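Local coordinates for centrosomal protein of 104 kDa (Homo sapiens, PDB 5LPH) that is required for ciliogenesis and for the structural integrity of the ciliary tip, and binds tubulin through its HEAT-repeat TOG domain, at residues K128-K131 and L132-A135; L146-T149 and G150-S153. All coordinates share one frame; numbering follows the deposited sequence.

Interaction 1 (K128-K131 and L132-A135); sequences KLSK and LETA
S130 and E133 form a capping box at the start of helix 131-147, one of the helices of this HEAT-repeat TOG domain. S130 is the N-cap. Its OG gives a hydrogen bond to E133 OE2 at 2.8 Å, reaching the carboxylate from above, 38° out of its plane, and it also accepts from the backbone L132 N in a weak bond. Chi1 of 78° sets OG between the backbone N and the carbonyl carbon of S130, which turns the hydroxyl back over the first turn where both partners lie. The glutamate answers from the other end of the box: its chain bends at chi2 (67°) and folds back, so that OE2 also takes a weak hydrogen bond from S130 N, 3.3 Å away. One oxygen of E133 is thus held by both the hydroxyl and the amide of the cap residue, while OE1 has a long, weak ion pair with R91.

The close packing is on this inner side. L129 crosses the E133 side chain at about a right angle, its CD2 4.1 Å from E133 CG, and both E133 and T134 rest on I124 of the preceding helix 106-126. That helix ends just before the cap in a Schellman motif, with K128 at positive phi as its C-prime residue. The outer side is looser: K131 and L132 are exposed, and the lysine side chain takes no part in the box, though it touches L176. Beyond the cap the regular helical pattern takes over, with A135 N donating to K131 O at 2.9 Å.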
ATOM      1  N   LYS A 128     -10.295 -21.162   5.639  1.00 69.77           N
ATOM      2  CA  LYS A 128      -9.384 -21.267   6.783  1.00 70.32           C
ATOM      3  C   LYS A 128      -7.916 -21.372   6.356  1.00 68.46           C
ATOM      4  O   LYS A 128      -7.172 -22.228   6.845  1.00 66.15           O
ATOM      5  CB  LYS A 128      -9.788 -22.441   7.680  1.00 73.20           C
ATOM      6  CG  LYS A 128     -11.251 -22.420   8.112  1.00 77.52           C
ATOM      7  CD  LYS A 128     -11.492 -23.361   9.294  1.00 81.71           C
ATOM      8  CE  LYS A 128     -12.854 -24.065   9.278  1.00 84.05           C
ATOM      9  NZ  LYS A 128     -13.842 -23.481  10.243  1.00 85.74           N
ATOM     10  N   LEU A 129      -7.515 -20.501   5.430  1.00 65.85           N
ATOM     11  CA  LEU A 129      -6.132 -20.456   4.951  1.00 64.53           C
ATOM     12  C   LEU A 129      -5.288 -19.657   5.937  1.00 62.29           C
ATOM     13  O   LEU A 129      -5.815 -18.927   6.778  1.00 58.45           O
ATOM     14  CB  LEU A 129      -6.030 -19.875   3.525  1.00 66.45           C
ATOM     15  CG  LEU A 129      -6.299 -20.828   2.335  1.00 68.72           C
ATOM     16  CD1 LEU A 129      -7.529 -21.659   2.634  1.00 69.14           C
ATOM     17  CD2 LEU A 129      -6.389 -20.232   0.925  1.00 69.74           C
ATOM     18  N   SER A 130      -3.978 -19.800   5.810  1.00 60.99           N
ATOM     19  CA  SER A 130      -3.043 -19.318   6.811  1.00 61.88           C
ATOM     20  C   SER A 130      -2.698 -17.837   6.662  1.00 64.99           C
ATOM     21  O   SER A 130      -3.088 -17.174   5.697  1.00 66.96           O
ATOM     22  CB  SER A 130      -1.756 -20.146   6.743  1.00 61.00           C
ATOM     23  OG  SER A 130      -0.941 -19.743   5.653  1.00 60.15           O
ATOM     24  N   LYS A 131      -1.937 -17.347   7.637  1.00 64.64           N
ATOM     25  CA  LYS A 131      -1.350 -16.008   7.609  1.00 64.39           C
ATOM     26  C   LYS A 131      -0.351 -15.800   6.461  1.00 59.87           C
ATOM     27  O   LYS A 131      -0.130 -14.664   6.048  1.00 56.59           O
ATOM     28  CB  LYS A 131      -0.645 -15.713   8.943  1.00 68.12           C
ATOM     29  CG  LYS A 131      -1.577 -15.568  10.138  1.00 71.03           C
ATOM     30  CD  LYS A 131      -0.784 -15.420  11.431  1.00 74.97           C
ATOM     31  CE  LYS A 131      -1.694 -15.268  12.645  1.00 76.82           C
ATOM     32  NZ  LYS A 131      -2.493 -14.010  12.617  1.00 77.30           N
ATOM     33  N   LEU A 132       0.271 -16.875   5.970  1.00 58.38           N
ATOM     34  CA  LEU A 132       1.171 -16.777   4.809  1.00 59.58           C
ATOM     35  C   LEU A 132       0.441 -16.376   3.517  1.00 58.09           C
ATOM     36  O   LEU A 132       1.020 -15.700   2.669  1.00 56.71           O
ATOM     37  CB  LEU A 132       1.945 -18.084   4.582  1.00 60.10           C
ATOM     38  CG  LEU A 132       3.012 -18.472   5.610  1.00 62.68           C
ATOM     39  CD1 LEU A 132       3.551 -19.861   5.289  1.00 63.22           C
ATOM     40  CD2 LEU A 132       4.146 -17.455   5.655  1.00 62.74           C
ATOM     41  N   GLU A 133      -0.813 -16.801   3.371  1.00 56.79           N
ATOM     42  CA  GLU A 133      -1.634 -16.393   2.222  1.00 59.02           C
ATOM     43  C   GLU A 133      -2.019 -14.920   2.301  1.00 56.83           C
ATOM     44  O   GLU A 133      -1.837 -14.177   1.332  1.00 55.96           O
ATOM     45  CB  GLU A 133      -2.893 -17.259   2.090  1.00 60.32           C
ATOM     46  CG  GLU A 133      -2.675 -18.527   1.284  1.00 63.45           C
ATOM     47  CD  GLU A 133      -1.740 -19.508   1.969  1.00 66.55           C
ATOM     48  OE1 GLU A 133      -0.689 -19.846   1.375  1.00 66.90           O
ATOM     49  OE2 GLU A 133      -2.052 -19.921   3.109  1.00 69.56           O
ATOM     50  N   THR A 134      -2.545 -14.507   3.455  1.00 54.56           N
ATOM     51  CA  THR A 134      -2.867 -13.102   3.704  1.00 51.68           C
ATOM     52  C   THR A 134      -1.654 -12.218   3.438  1.00 49.41           C
ATOM     53  O   THR A 134      -1.752 -11.230   2.712  1.00 50.71           O
ATOM     54  CB  THR A 134      -3.378 -12.877   5.137  1.00 52.07           C
ATOM     55  OG1 THR A 134      -4.554 -13.665   5.349  1.00 51.38           O
ATOM     56  CG2 THR A 134      -3.725 -11.413   5.371  1.00 52.64           C
ATOM     57  N   ALA A 135      -0.510 -12.607   3.992  1.00 48.00           N
ATOM     58  CA  ALA A 135       0.747 -11.890   3.766  1.00 47.84           C
ATOM     59  C   ALA A 135       1.111 -11.803   2.285  1.00 46.29           C
ATOM     60  O   ALA A 135       1.560 -10.764   1.817  1.00 44.78           O
ATOM     61  CB  ALA A 135       1.879 -12.538   4.553  1.00 47.59           C
TER

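Interaction 2 (L146-T149 and G150-S153); sequences LTRT and GDSS
R148 and D151 lie side by side where helix 131-147 gives way to the loop before helix 154-169, within the first HEAT repeat, and D151 also makes an Asx turn. Its side chain can be followed outward. CB sits 3.3 Å from R148 O, the same oxygen that accepts a weak hydrogen bond from D151 N. With CG anti to the backbone N (chi1 -158°), the carboxylate lies alongside the arginine. OD1 then takes the salt bridge from R148 NH2 at 3.1 Å. The bond is nearly straight, 164° at the hydrogen, and OD1 lies close to the guanidinium plane, yet NH2 approaches from well above the carboxylate, whose plane is turned 53° from that of the guanidinium. A leucine in its place would probably leave R148 NH2 without this charged mate and let the loop lose its Asx turn.

R148 has partners beyond the loop as well: NH1 donates to I101 O, and F109 makes a cation-pi contact with the guanidinium. In the backbone the chain turns tightly, G150 N bonding to T147 O at 3.1 Å. L146 O accepts from both the amide and the hydroxyl of buried T149. The other aspartate oxygen closes the Asx turn: D151 OD2 is met on its anti side by S153 N, 3.1 Å away.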
ATOM      1  N   LEU A 146       0.676   1.657  -3.731  1.00 44.28           N
ATOM      2  CA  LEU A 146       1.355   2.894  -3.303  1.00 45.24           C
ATOM      3  C   LEU A 146       1.857   3.739  -4.471  1.00 44.32           C
ATOM      4  O   LEU A 146       1.839   4.960  -4.378  1.00 43.92           O
ATOM      5  CB  LEU A 146       2.527   2.619  -2.350  1.00 45.57           C
ATOM      6  CG  LEU A 146       2.210   2.461  -0.860  1.00 46.76           C
ATOM      7  CD1 LEU A 146       3.463   1.969  -0.145  1.00 47.08           C
ATOM      8  CD2 LEU A 146       1.709   3.761  -0.239  1.00 45.14           C
ATOM      9  N   THR A 147       2.317   3.101  -5.548  1.00 43.72           N
ATOM     10  CA  THR A 147       2.676   3.830  -6.776  1.00 44.63           C
ATOM     11  C   THR A 147       1.481   4.602  -7.362  1.00 43.09           C
ATOM     12  O   THR A 147       1.661   5.719  -7.842  1.00 42.00           O
ATOM     13  CB  THR A 147       3.284   2.931  -7.874  1.00 45.97           C
ATOM     14  OG1 THR A 147       2.406   1.840  -8.145  1.00 49.41           O
ATOM     15  CG2 THR A 147       4.649   2.408  -7.455  1.00 45.57           C
ATOM     16  N   ARG A 148       0.275   4.029  -7.286  1.00 42.28           N
ATOM     17  CA  ARG A 148      -0.944   4.725  -7.730  1.00 42.62           C
ATOM     18  C   ARG A 148      -1.363   5.921  -6.855  1.00 43.37           C
ATOM     19  O   ARG A 148      -2.190   6.727  -7.291  1.00 41.77           O
ATOM     20  CB  ARG A 148      -2.143   3.764  -7.863  1.00 43.05           C
ATOM     21  CG  ARG A 148      -2.002   2.600  -8.848  1.00 43.25           C
ATOM     22  CD  ARG A 148      -1.454   2.968 -10.223  1.00 43.27           C
ATOM     23  NE  ARG A 148      -2.258   3.949 -10.963  1.00 44.50           N
ATOM     24  CZ  ARG A 148      -3.338   3.691 -11.710  1.00 43.59           C
ATOM     25  NH1 ARG A 148      -3.833   2.463 -11.837  1.00 43.83           N
ATOM     26  NH2 ARG A 148      -3.947   4.691 -12.340  1.00 43.72           N
ATOM     27  N   THR A 149      -0.829   6.037  -5.633  1.00 41.61           N
ATOM     28  CA  THR A 149      -1.030   7.246  -4.825  1.00 40.23           C
ATOM     29  C   THR A 149      -0.163   8.428  -5.301  1.00 40.86           C
ATOM     30  O   THR A 149      -0.303   9.530  -4.779  1.00 41.35           O
ATOM     31  CB  THR A 149      -0.804   7.016  -3.310  1.00 40.33           C
ATOM     32  OG1 THR A 149       0.562   6.681  -3.057  1.00 41.33           O
ATOM     33  CG2 THR A 149      -1.697   5.916  -2.761  1.00 40.85           C
ATOM     34  N   GLY A 150       0.744   8.197  -6.253  1.00 40.33           N
ATOM     35  CA  GLY A 150       1.409   9.276  -6.992  1.00 42.39           C
ATOM     36  C   GLY A 150       0.829   9.580  -8.372  1.00 44.24           C
ATOM     37  O   GLY A 150       1.496  10.207  -9.188  1.00 45.42           O
ATOM     38  N   ASP A 151      -0.413   9.164  -8.630  1.00 46.57           N
ATOM     39  CA  ASP A 151      -1.069   9.387  -9.927  1.00 48.84           C
ATOM     40  C   ASP A 151      -1.369  10.875 -10.128  1.00 48.54           C
ATOM     41  O   ASP A 151      -1.462  11.630  -9.155  1.00 52.05           O
ATOM     42  CB  ASP A 151      -2.376   8.578 -10.004  1.00 51.49           C
ATOM     43  CG  ASP A 151      -2.830   8.308 -11.430  1.00 54.52           C
ATOM     44  OD1 ASP A 151      -2.319   7.341 -12.037  1.00 56.13           O
ATOM     45  OD2 ASP A 151      -3.718   9.033 -11.929  1.00 55.40           O
ATOM     46  N   SER A 152      -1.519  11.288 -11.386  1.00 48.33           N
ATOM     47  CA  SER A 152      -1.870  12.679 -11.715  1.00 47.72           C
ATOM     48  C   SER A 152      -3.323  13.006 -11.339  1.00 45.70           C
ATOM     49  O   SER A 152      -3.628  14.153 -11.026  1.00 47.26           O
ATOM     50  CB  SER A 152      -1.639  12.976 -13.202  1.00 48.48           C
ATOM     51  OG  SER A 152      -0.351  12.547 -13.611  1.00 52.07           O
ATOM     52  N   SER A 153      -4.205  12.003 -11.359  1.00 42.72           N
ATOM     53  CA  SER A 153      -5.608  12.178 -10.959  1.00 40.45           C
ATOM     54  C   SER A 153      -5.756  12.147  -9.440  1.00 39.86           C
ATOM     55  O   SER A 153      -5.451  11.128  -8.804  1.00 38.47           O
ATOM     56  CB  SER A 153      -6.496  11.085 -11.575  1.00 39.52           C
ATOM     57  OG  SER A 153      -7.797  11.082 -10.997  1.00 39.19           O
TER

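Interactions 1 and 2 sit at the two ends of one helix, 131-147: residues 128-135 start it and residues 146-153 lead out of it. Their centres are 28 Å apart, on opposite sides of the chain's centre, and their nearest atoms stay about 13 Å from each other, so the helix itself is the connection. Each also ties that helix to its neighbours. Interaction 1 faces helix 106-126 near that helix's C-terminal end, whereas interaction 2 reaches back to I101 and F109 and forward to helix 154-169, where L156 meets both R148 and D151. Together they mark successive turns between helices in the HEAT-repeat array of this tubulin-binding domain.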